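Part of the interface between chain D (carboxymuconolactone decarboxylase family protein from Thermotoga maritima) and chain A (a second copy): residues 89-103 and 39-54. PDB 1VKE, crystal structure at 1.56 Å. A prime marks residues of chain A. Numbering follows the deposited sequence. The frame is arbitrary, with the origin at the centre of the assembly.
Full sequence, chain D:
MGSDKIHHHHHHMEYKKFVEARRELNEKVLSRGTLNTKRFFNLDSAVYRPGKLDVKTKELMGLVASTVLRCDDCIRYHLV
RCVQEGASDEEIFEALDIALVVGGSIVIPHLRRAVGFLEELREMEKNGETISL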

ATOM      1  N   ASP D  89      28.470   7.279   4.181  1.00 10.57           N
ATOM      2  CA  ASP D  89      27.422   8.035   3.539  1.00  9.20           C
ATOM      3  C   ASP D  89      27.115   7.455   2.171  1.00 11.10           C
ATOM      4  O   ASP D  89      25.969   7.374   1.798  1.00 10.54           O
ATOM      5  CB  ASP D  89      27.822   9.470   3.329  1.00  7.93           C
ATOM      6  CG  ASP D  89      27.767  10.295   4.576  1.00 16.76           C
ATOM      7  OD1 ASP D  89      27.372   9.776   5.639  1.00 15.74           O
ATOM      8  OD2 ASP D  89      28.112  11.514   4.544  1.00 17.10           O
ATOM      9  N   GLU D  90      28.150   7.034   1.446  1.00 11.21           N
ATOM     10  CA  GLU D  90      27.905   6.457   0.117  1.00 10.60           C
ATOM     11  C   GLU D  90      27.107   5.143   0.167  1.00 10.46           C
ATOM     12  O   GLU D  90      26.228   4.923  -0.633  1.00 11.01           O
ATOM     13  CB  GLU D  90      29.213   6.217  -0.626  1.00 11.78           C
ATOM     14  CG  GLU D  90      29.055   5.574  -2.009  1.00 10.90           C
ATOM     15  CD  GLU D  90      28.299   6.415  -3.012  1.00 15.91           C
ATOM     16  OE1 GLU D  90      28.246   7.652  -2.867  1.00 15.26           O
ATOM     17  OE2 GLU D  90      27.782   5.820  -3.994  1.00 14.98           O
ATOM     18  N   GLU D  91      27.426   4.289   1.119  1.00  8.47           N
ATOM     19  CA  GLU D  91      26.616   3.058   1.310  1.00 10.70           C
ATOM     20  C   GLU D  91      25.177   3.433   1.601  1.00 11.09           C
ATOM     21  O   GLU D  91      24.252   2.871   1.019  1.00 10.25           O
ATOM     22  CB  GLU D  91      27.223   2.245   2.429  1.00  8.89           C
ATOM     23  CG  GLU D  91      28.472   1.474   2.005  1.00 10.79           C
ATOM     24  CD  GLU D  91      29.144   0.766   3.189  1.00 17.71           C
ATOM     25  OE1 GLU D  91      29.231   1.346   4.293  1.00 12.45           O
ATOM     26  OE2 GLU D  91      29.598  -0.386   3.019  1.00 16.72           O
ATOM     27  N   ILE D  92      24.966   4.413   2.478  1.00 11.07           N
ATOM     28  CA  ILE D  92      23.602   4.826   2.822  1.00 12.00           C
ATOM     29  C   ILE D  92      22.887   5.417   1.597  1.00 12.13           C
ATOM     30  O   ILE D  92      21.713   5.129   1.317  1.00 12.07           O
ATOM     31  CB  ILE D  92      23.662   5.807   4.002  1.00  9.97           C
ATOM     32  CG1 ILE D  92      24.089   5.076   5.272  1.00 13.12           C
ATOM     33  CG2 ILE D  92      22.328   6.498   4.231  1.00 13.19           C
ATOM     34  CD1 ILE D  92      24.584   5.971   6.413  1.00 13.96           C
ATOM     35  N   PHE D  93      23.599   6.270   0.855  1.00  9.44           N
ATOM     36  CA  PHE D  93      22.998   6.850  -0.348  1.00  9.81           C
ATOM     37  C   PHE D  93      22.587   5.801  -1.401  1.00 10.65           C
ATOM     38  O   PHE D  93      21.543   5.914  -2.052  1.00 11.30           O
ATOM     39  CB  PHE D  93      23.895   7.882  -1.042  1.00 11.94           C
ATOM     40  CG  PHE D  93      24.249   9.085  -0.187  1.00 12.11           C
ATOM     41  CD1 PHE D  93      23.365   9.580   0.752  1.00 12.93           C
ATOM     42  CD2 PHE D  93      25.459   9.773  -0.377  1.00 12.65           C
ATOM     43  CE1 PHE D  93      23.673  10.688   1.510  1.00 18.59           C
ATOM     44  CE2 PHE D  93      25.768  10.893   0.399  1.00 16.11           C
ATOM     45  CZ  PHE D  93      24.878  11.338   1.335  1.00 16.75           C
ATOM     46  N   GLU D  94      23.450   4.816  -1.613  1.00 11.70           N
ATOM     47  CA  GLU D  94      23.170   3.793  -2.608  1.00 11.71           C
ATOM     48  C   GLU D  94      21.959   2.984  -2.170  1.00 11.78           C
ATOM     49  O   GLU D  94      21.139   2.569  -3.001  1.00 13.03           O
ATOM     50  CB  GLU D  94      24.375   2.899  -2.821  1.00 13.26           C
ATOM     51  CG  GLU D  94      25.516   3.610  -3.549  1.00 13.59           C
ATOM     52  CD  GLU D  94      26.766   2.765  -3.760  1.00 14.65           C
ATOM     53  OE1 GLU D  94      26.671   1.516  -3.764  1.00 15.96           O
ATOM     54  OE2 GLU D  94      27.878   3.348  -3.886  1.00 13.44           O
ATOM     55  N   ALA D  95      21.841   2.737  -0.868  1.00 10.81           N
ATOM     56  CA  ALA D  95      20.626   2.074  -0.344  1.00 11.54           C
ATOM     57  C   ALA D  95      19.369   2.899  -0.534  1.00 12.87           C
ATOM     58  O   ALA D  95      18.343   2.386  -0.982  1.00 13.48           O
ATOM     59  CB  ALA D  95      20.788   1.690   1.122  1.00 14.73           C
ATOM     60  N   LEU D  96      19.464   4.178  -0.195  1.00 12.42           N
ATOM     61  CA  LEU D  96      18.352   5.123  -0.369  1.00 11.80           C
ATOM     62  C   LEU D  96      17.939   5.214  -1.833  1.00 12.00           C
ATOM     63  O   LEU D  96      16.727   5.310  -2.093  1.00 13.83           O
ATOM     64  CB  LEU D  96      18.656   6.521   0.223  1.00 12.33           C
ATOM     65  CG  LEU D  96      18.744   6.537   1.763  1.00 12.53           C
ATOM     66  CD1 LEU D  96      19.232   7.919   2.235  1.00 16.67           C
ATOM     67  CD2 LEU D  96      17.384   6.195   2.390  1.00 17.35           C
ATOM     68  N   ASP D  97      18.875   5.172  -2.789  1.00 12.12           N
ATOM     69  CA  ASP D  97      18.526   5.193  -4.205  1.00 11.36           C
ATOM     70  C   ASP D  97      17.653   4.004  -4.617  1.00 13.46           C
ATOM     71  O   ASP D  97      16.766   4.110  -5.471  1.00 12.65           O
ATOM     72  CB  ASP D  97      19.766   5.174  -5.095  1.00 11.15           C
ATOM     73  CG  ASP D  97      20.436   6.532  -5.223  1.00 13.46           C
ATOM     74  OD1 ASP D  97      19.798   7.560  -4.867  1.00 17.61           O
ATOM     75  OD2 ASP D  97      21.595   6.643  -5.681  1.00 15.84           O
ATOM     76  N   ILE D  98      17.938   2.850  -4.053  1.00 11.71           N
ATOM     77  CA  ILE D  98      17.139   1.635  -4.353  1.00 12.37           C
ATOM     78  C   ILE D  98      15.742   1.852  -3.817  1.00 12.59           C
ATOM     79  O   ILE D  98      14.737   1.611  -4.498  1.00 13.65           O
ATOM     80  CB  ILE D  98      17.809   0.349  -3.771  1.00 13.26           C
ATOM     81  CG1 ILE D  98      19.067   0.013  -4.562  1.00 14.36           C
ATOM     82  CG2 ILE D  98      16.784  -0.823  -3.720  1.00 15.45           C
ATOM     83  CD1 ILE D  98      19.981  -1.009  -3.846  1.00 13.81           C
ATOM     84  N   ALA D  99      15.643   2.356  -2.573  1.00 11.36           N
ATOM     85  CA  ALA D  99      14.311   2.672  -2.025  1.00 12.25           C
ATOM     86  C   ALA D  99      13.534   3.705  -2.861  1.00 13.39           C
ATOM     87  O   ALA D  99      12.328   3.596  -3.057  1.00 12.73           O
ATOM     88  CB  ALA D  99      14.431   3.185  -0.578  1.00 12.30           C
ATOM     89  N   LEU D 100      14.249   4.707  -3.353  1.00 10.46           N
ATOM     90  CA  LEU D 100      13.643   5.770  -4.190  1.00 12.62           C
ATOM     91  C   LEU D 100      13.058   5.216  -5.467  1.00 13.83           C
ATOM     92  O   LEU D 100      11.925   5.552  -5.825  1.00 14.86           O
ATOM     93  CB  LEU D 100      14.705   6.864  -4.485  1.00 13.20           C
ATOM     94  CG  LEU D 100      14.288   8.052  -5.353  1.00 14.47           C
ATOM     95  CD1 LEU D 100      13.117   8.828  -4.739  1.00 16.20           C
ATOM     96  CD2 LEU D 100      15.513   8.932  -5.533  1.00 14.05           C
ATOM     97  N   VAL D 101      13.815   4.369  -6.164  1.00 14.13           N
ATOM     98  CA  VAL D 101      13.337   3.774  -7.427  1.00 15.25           C
ATOM     99  C   VAL D 101      12.219   2.751  -7.219  1.00 16.22           C
ATOM    100  O   VAL D 101      11.239   2.755  -7.954  1.00 16.64           O
ATOM    101  CB  VAL D 101      14.532   3.197  -8.226  1.00 17.46           C
ATOM    102  CG1 VAL D 101      14.054   2.516  -9.487  1.00 22.70           C
ATOM    103  CG2 VAL D 101      15.459   4.303  -8.630  1.00 18.58           C
ATOM    104  N   VAL D 102      12.362   1.877  -6.237  1.00 14.25           N
ATOM    105  CA  VAL D 102      11.334   0.898  -5.938  1.00 14.37           C
ATOM    106  C   VAL D 102      10.047   1.582  -5.425  1.00 16.21           C
ATOM    107  O   VAL D 102       8.927   1.249  -5.834  1.00 13.70           O
ATOM    108  CB  VAL D 102      11.865  -0.188  -4.922  1.00 16.34           C
ATOM    109  CG1 VAL D 102      10.769  -1.157  -4.560  1.00 19.02           C
ATOM    110  CG2 VAL D 102      13.025  -0.968  -5.524  1.00 18.06           C
ATOM    111  N   GLY D 103      10.193   2.487  -4.479  1.00 14.44           N
ATOM    112  CA  GLY D 103       9.060   3.103  -3.820  1.00 15.43           C
ATOM    113  C   GLY D 103       8.465   4.325  -4.455  1.00 16.23           C
ATOM    114  O   GLY D 103       7.388   4.742  -4.058  1.00 17.35           O
TER
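Chain A (39-54) RFFNLDSAVYRPGKLD

Val101 and Val47′ form the apolar centre of the contact, their CG2 and CG1 atoms 3.8 Å apart. Val101 lies on the single helix formed by residues 89-103 of chain D; Val47′ lies in the type I turn from Ala46′ to Arg49′, near the C-terminal end of the chain A helix. The two helices run roughly antiparallel, with a signed crossing angle of -145° and a closest axial approach of 9.8 Å. Chain A therefore ascends its sequence as chain D descends: Asp44′ lies by Val101, Val47′ by Ile98 and Lys52′ by Glu91, with CA-CA distances of 6.1, 5.9 and 5.9 Å.

Toward the C-terminal end of the chain D segment, Phe40′ adopts chi1 t and brings CZ to 4.1 Å from Val101 CG1, while the carbonyl O of Val101 meets the ring edge, 3.7 Å from Phe40′ CZ. In the turn, Tyr48′ has its CA-to-CB bond directed away, yet its ring returns to the helix: CE1 lies 3.9 Å from Ile98 CG2, and OH lies 3.2 Å from Val102 CG2. A water donates hydrogen bonds to Val47′ O (2.7 Å) and Glu94 O (2.9 Å), joining the turn to the helix backbone.

Beyond the turn, chain A continues as an irregular loop, and Leu53′ packs its CD1 3.7 Å from Glu91 O and 4.5 Å from Ala95 CB. Here the contact becomes polar. The carboxyl group of Glu94 accepts hydrogen bonds from two consecutive backbone amides, Lys52′ N to OE2 (3.0 Å) and Leu53′ N to OE1 (3.1 Å), fixing the loop against the helix. Gly51′ CA approaches Glu94 OE1 to 3.5 Å; a CB there would clash with OE2. At the margin, Lys52′ contributes its aliphatic portion, CG lying 3.6 Å from Glu90 CG, and a second water donates to Lys52′ O (2.7 Å) and Glu91 OE2 (2.6 Å).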

ATOM      1  N   ARG A  39      13.630   6.371 -19.673  1.00 15.28           N
ATOM      2  CA  ARG A  39      14.551   6.897 -18.675  1.00 18.44           C
ATOM      3  C   ARG A  39      14.330   6.232 -17.326  1.00 16.77           C
ATOM      4  O   ARG A  39      15.286   5.940 -16.580  1.00 17.96           O
ATOM      5  CB  ARG A  39      14.418   8.414 -18.581  1.00 17.88           C
ATOM      6  CG  ARG A  39      15.122   9.108 -19.735  1.00 24.26           C
ATOM      7  CD  ARG A  39      14.905  10.622 -19.832  1.00 26.69           C
ATOM      8  N   PHE A  40      13.059   5.956 -16.999  1.00 14.68           N
ATOM      9  CA  PHE A  40      12.754   5.314 -15.730  1.00 15.91           C
ATOM     10  C   PHE A  40      13.324   3.917 -15.686  1.00 14.90           C
ATOM     11  O   PHE A  40      13.948   3.527 -14.704  1.00 16.35           O
ATOM     12  CB  PHE A  40      11.249   5.199 -15.448  1.00 18.08           C
ATOM     13  CG  PHE A  40      10.967   4.569 -14.098  1.00 19.17           C
ATOM     14  CD1 PHE A  40      11.051   3.186 -13.908  1.00 22.68           C
ATOM     15  CD2 PHE A  40      10.718   5.362 -13.010  1.00 18.28           C
ATOM     16  CE1 PHE A  40      10.851   2.618 -12.629  1.00 24.50           C
ATOM     17  CE2 PHE A  40      10.518   4.814 -11.708  1.00 17.18           C
ATOM     18  CZ  PHE A  40      10.590   3.453 -11.526  1.00 18.42           C
ATOM     19  N   PHE A  41      13.107   3.158 -16.752  1.00 17.10           N
ATOM     20  CA  PHE A  41      13.595   1.798 -16.791  1.00 15.52           C
ATOM     21  C   PHE A  41      15.124   1.754 -16.722  1.00 17.88           C
ATOM     22  O   PHE A  41      15.711   0.847 -16.106  1.00 15.93           O
ATOM     23  CB  PHE A  41      13.086   1.083 -18.038  1.00 16.27           C
ATOM     24  CG  PHE A  41      11.693   0.518 -17.899  1.00 14.09           C
ATOM     25  CD1 PHE A  41      10.597   1.351 -17.680  1.00 18.47           C
ATOM     26  CD2 PHE A  41      11.475  -0.856 -18.014  1.00 20.48           C
ATOM     27  CE1 PHE A  41       9.291   0.828 -17.588  1.00 20.70           C
ATOM     28  CE2 PHE A  41      10.187  -1.378 -17.917  1.00 17.39           C
ATOM     29  CZ  PHE A  41       9.092  -0.534 -17.716  1.00 18.28           C
ATOM     30  N   ASN A  42      15.775   2.726 -17.359  1.00 15.07           N
ATOM     31  CA  ASN A  42      17.234   2.814 -17.280  1.00 17.32           C
ATOM     32  C   ASN A  42      17.720   3.085 -15.845  1.00 18.05           C
ATOM     33  O   ASN A  42      18.731   2.538 -15.438  1.00 16.52           O
ATOM     34  CB  ASN A  42      17.759   3.887 -18.237  1.00 16.54           C
ATOM     35  CG  ASN A  42      17.679   3.464 -19.710  1.00 23.12           C
ATOM     36  OD1 ASN A  42      17.561   2.279 -20.035  1.00 28.35           O
ATOM     37  ND2 ASN A  42      17.764   4.443 -20.605  1.00 25.31           N
ATOM     38  N   LEU A  43      17.013   3.934 -15.098  1.00 17.25           N
ATOM     39  CA  LEU A  43      17.389   4.213 -13.700  1.00 18.40           C
ATOM     40  C   LEU A  43      17.152   3.003 -12.810  1.00 20.22           C
ATOM     41  O   LEU A  43      17.920   2.708 -11.895  1.00 19.46           O
ATOM     42  CB  LEU A  43      16.614   5.403 -13.140  1.00 20.86           C
ATOM     43  CG  LEU A  43      17.198   6.761 -13.477  1.00 28.46           C
ATOM     44  CD1 LEU A  43      16.176   7.867 -13.226  1.00 31.17           C
ATOM     45  CD2 LEU A  43      18.487   6.988 -12.651  1.00 31.28           C
ATOM     46  N   ASP A  44      16.062   2.301 -13.062  1.00 20.05           N
ATOM     47  CA  ASP A  44      15.777   1.076 -12.350  1.00 19.49           C
ATOM     48  C   ASP A  44      16.931   0.076 -12.532  1.00 22.07           C
ATOM     49  O   ASP A  44      17.354  -0.557 -11.569  1.00 24.68           O
ATOM     50  CB  ASP A  44      14.448   0.523 -12.825  1.00 21.46           C
ATOM     51  CG  ASP A  44      13.984  -0.679 -12.037  1.00 25.76           C
ATOM     52  OD1 ASP A  44      14.146  -0.713 -10.808  1.00 31.15           O
ATOM     53  OD2 ASP A  44      13.405  -1.619 -12.586  1.00 28.54           O
ATOM     54  N   SER A  45      17.461  -0.045 -13.746  1.00 18.11           N
ATOM     55  CA  SER A  45      18.664  -0.886 -13.937  1.00 16.56           C
ATOM     56  C   SER A  45      19.920  -0.322 -13.210  1.00 16.23           C
ATOM     57  O   SER A  45      20.656  -1.039 -12.518  1.00 15.93           O
ATOM     58  CB  SER A  45      18.922  -1.066 -15.439  1.00 17.19           C
ATOM     59  OG  SER A  45      20.128  -1.773 -15.638  1.00 25.17           O
ATOM     60  N   ALA A  46      20.125   0.985 -13.341  1.00 15.77           N
ATOM     61  CA  ALA A  46      21.345   1.639 -12.873  1.00 15.09           C
ATOM     62  C   ALA A  46      21.558   1.485 -11.382  1.00 16.03           C
ATOM     63  O   ALA A  46      22.701   1.331 -10.924  1.00 17.39           O
ATOM     64  CB  ALA A  46      21.345   3.109 -13.250  1.00 17.37           C
ATOM     65  N   VAL A  47      20.480   1.545 -10.613  1.00 16.80           N
ATOM     66  CA  VAL A  47      20.639   1.641  -9.163  1.00 17.15           C
ATOM     67  C   VAL A  47      21.075   0.314  -8.544  1.00 16.82           C
ATOM     68  O   VAL A  47      21.384   0.278  -7.360  1.00 17.55           O
ATOM     69  CB  VAL A  47      19.400   2.228  -8.419  1.00 17.10           C
ATOM     70  CG1 VAL A  47      19.149   3.675  -8.897  1.00 18.91           C
ATOM     71  CG2 VAL A  47      18.160   1.326  -8.518  1.00 15.06           C
ATOM     72  N   TYR A  48      21.117  -0.756  -9.336  1.00 17.20           N
ATOM     73  CA  TYR A  48      21.623  -2.057  -8.872  1.00 16.83           C
ATOM     74  C   TYR A  48      23.040  -2.412  -9.384  1.00 18.12           C
ATOM     75  O   TYR A  48      23.571  -3.471  -9.062  1.00 19.42           O
ATOM     76  CB  TYR A  48      20.638  -3.185  -9.233  1.00 16.11           C
ATOM     77  CG  TYR A  48      19.293  -3.003  -8.569  1.00 15.37           C
ATOM     78  CD1 TYR A  48      19.082  -3.416  -7.265  1.00 16.95           C
ATOM     79  CD2 TYR A  48      18.238  -2.395  -9.242  1.00 18.55           C
ATOM     80  CE1 TYR A  48      17.861  -3.225  -6.656  1.00 15.16           C
ATOM     81  CE2 TYR A  48      17.001  -2.211  -8.639  1.00 18.45           C
ATOM     82  CZ  TYR A  48      16.821  -2.630  -7.341  1.00 17.22           C
ATOM     83  OH  TYR A  48      15.614  -2.473  -6.702  1.00 16.88           O
ATOM     84  N   ARG A  49      23.658  -1.503 -10.145  1.00 17.40           N
ATOM     85  CA  ARG A  49      25.042  -1.698 -10.571  1.00 18.21           C
ATOM     86  C   ARG A  49      25.975  -1.543  -9.362  1.00 16.50           C
ATOM     87  O   ARG A  49      25.627  -0.870  -8.397  1.00 17.03           O
ATOM     88  CB  ARG A  49      25.368  -0.699 -11.670  1.00 17.49           C
ATOM     89  CG  ARG A  49      24.477  -0.945 -12.884  1.00 22.40           C
ATOM     90  CD  ARG A  49      24.845  -0.145 -14.113  1.00 32.07           C
ATOM     91  NE  ARG A  49      23.698  -0.083 -15.019  1.00 38.26           N
ATOM     92  CZ  ARG A  49      23.321   0.989 -15.707  1.00 40.14           C
ATOM     93  NH1 ARG A  49      23.999   2.139 -15.616  1.00 44.21           N
ATOM     94  NH2 ARG A  49      22.243   0.915 -16.484  1.00 43.03           N
ATOM     95  N   PRO A  50      27.161  -2.136  -9.427  1.00 20.20           N
ATOM     96  CA  PRO A  50      28.056  -2.142  -8.272  1.00 21.65           C
ATOM     97  C   PRO A  50      28.508  -0.733  -7.909  1.00 20.59           C
ATOM     98  O   PRO A  50      28.680   0.123  -8.789  1.00 20.45           O
ATOM     99  CB  PRO A  50      29.240  -2.977  -8.738  1.00 21.92           C
ATOM    100  CG  PRO A  50      29.198  -2.961 -10.184  1.00 23.04           C
ATOM    101  CD  PRO A  50      27.747  -2.833 -10.580  1.00 21.31           C
ATOM    102  N   GLY A  51      28.616  -0.477  -6.611  1.00 19.02           N
ATOM    103  CA  GLY A  51      29.181   0.759  -6.099  1.00 16.80           C
ATOM    104  C   GLY A  51      30.004   0.365  -4.883  1.00 16.10           C
ATOM    105  O   GLY A  51      30.666  -0.684  -4.852  1.00 17.33           O
ATOM    106  N   LYS A  52      29.931   1.181  -3.850  1.00 13.43           N
ATOM    107  CA  LYS A  52      30.470   0.781  -2.574  1.00 12.59           C
ATOM    108  C   LYS A  52      29.711  -0.401  -1.990  1.00 12.70           C
ATOM    109  O   LYS A  52      30.320  -1.199  -1.273  1.00 14.30           O
ATOM    110  CB  LYS A  52      30.528   1.966  -1.609  1.00 12.10           C
ATOM    111  CG  LYS A  52      31.559   2.955  -2.002  1.00 10.75           C
ATOM    112  CD  LYS A  52      32.956   2.322  -1.967  1.00 15.69           C
ATOM    113  CE  LYS A  52      34.004   3.307  -2.329  1.00 17.44           C
ATOM    114  NZ  LYS A  52      35.388   2.764  -2.098  1.00 18.65           N
ATOM    115  N   LEU A  53      28.417  -0.552  -2.317  1.00 10.40           N
ATOM    116  CA  LEU A  53      27.684  -1.794  -2.040  1.00 11.67           C
ATOM    117  C   LEU A  53      27.856  -2.699  -3.234  1.00 11.40           C
ATOM    118  O   LEU A  53      27.746  -2.247  -4.374  1.00 11.29           O
ATOM    119  CB  LEU A  53      26.192  -1.532  -1.827  1.00 13.99           C
ATOM    120  CG  LEU A  53      25.810  -0.668  -0.640  1.00 11.22           C
ATOM    121  CD1 LEU A  53      24.325  -0.403  -0.652  1.00 13.53           C
ATOM    122  CD2 LEU A  53      26.300  -1.286   0.664  1.00 13.60           C
ATOM    123  N   ASP A  54      28.128  -3.968  -2.994  1.00 11.00           N
ATOM    124  CA  ASP A  54      28.307  -4.880  -4.113  1.00 12.06           C
ATOM    125  C   ASP A  54      26.955  -5.293  -4.656  1.00 12.37           C
ATOM    126  O   ASP A  54      25.907  -5.012  -4.042  1.00 13.97           O
ATOM    127  CB  ASP A  54      29.172  -6.074  -3.760  1.00 12.59           C
ATOM    128  CG  ASP A  54      28.649  -6.912  -2.616  1.00 22.69           C
ATOM    129  OD1 ASP A  54      27.423  -6.998  -2.343  1.00 17.42           O
ATOM    130  OD2 ASP A  54      29.458  -7.609  -1.965  1.00 27.97           O
TER
HETATM  131  O   HOH W   1      22.268   2.151  -5.612  1.00 23.05           O
HETATM  132  O   HOH W   2      30.070  -2.256   1.209  1.00 42.27           O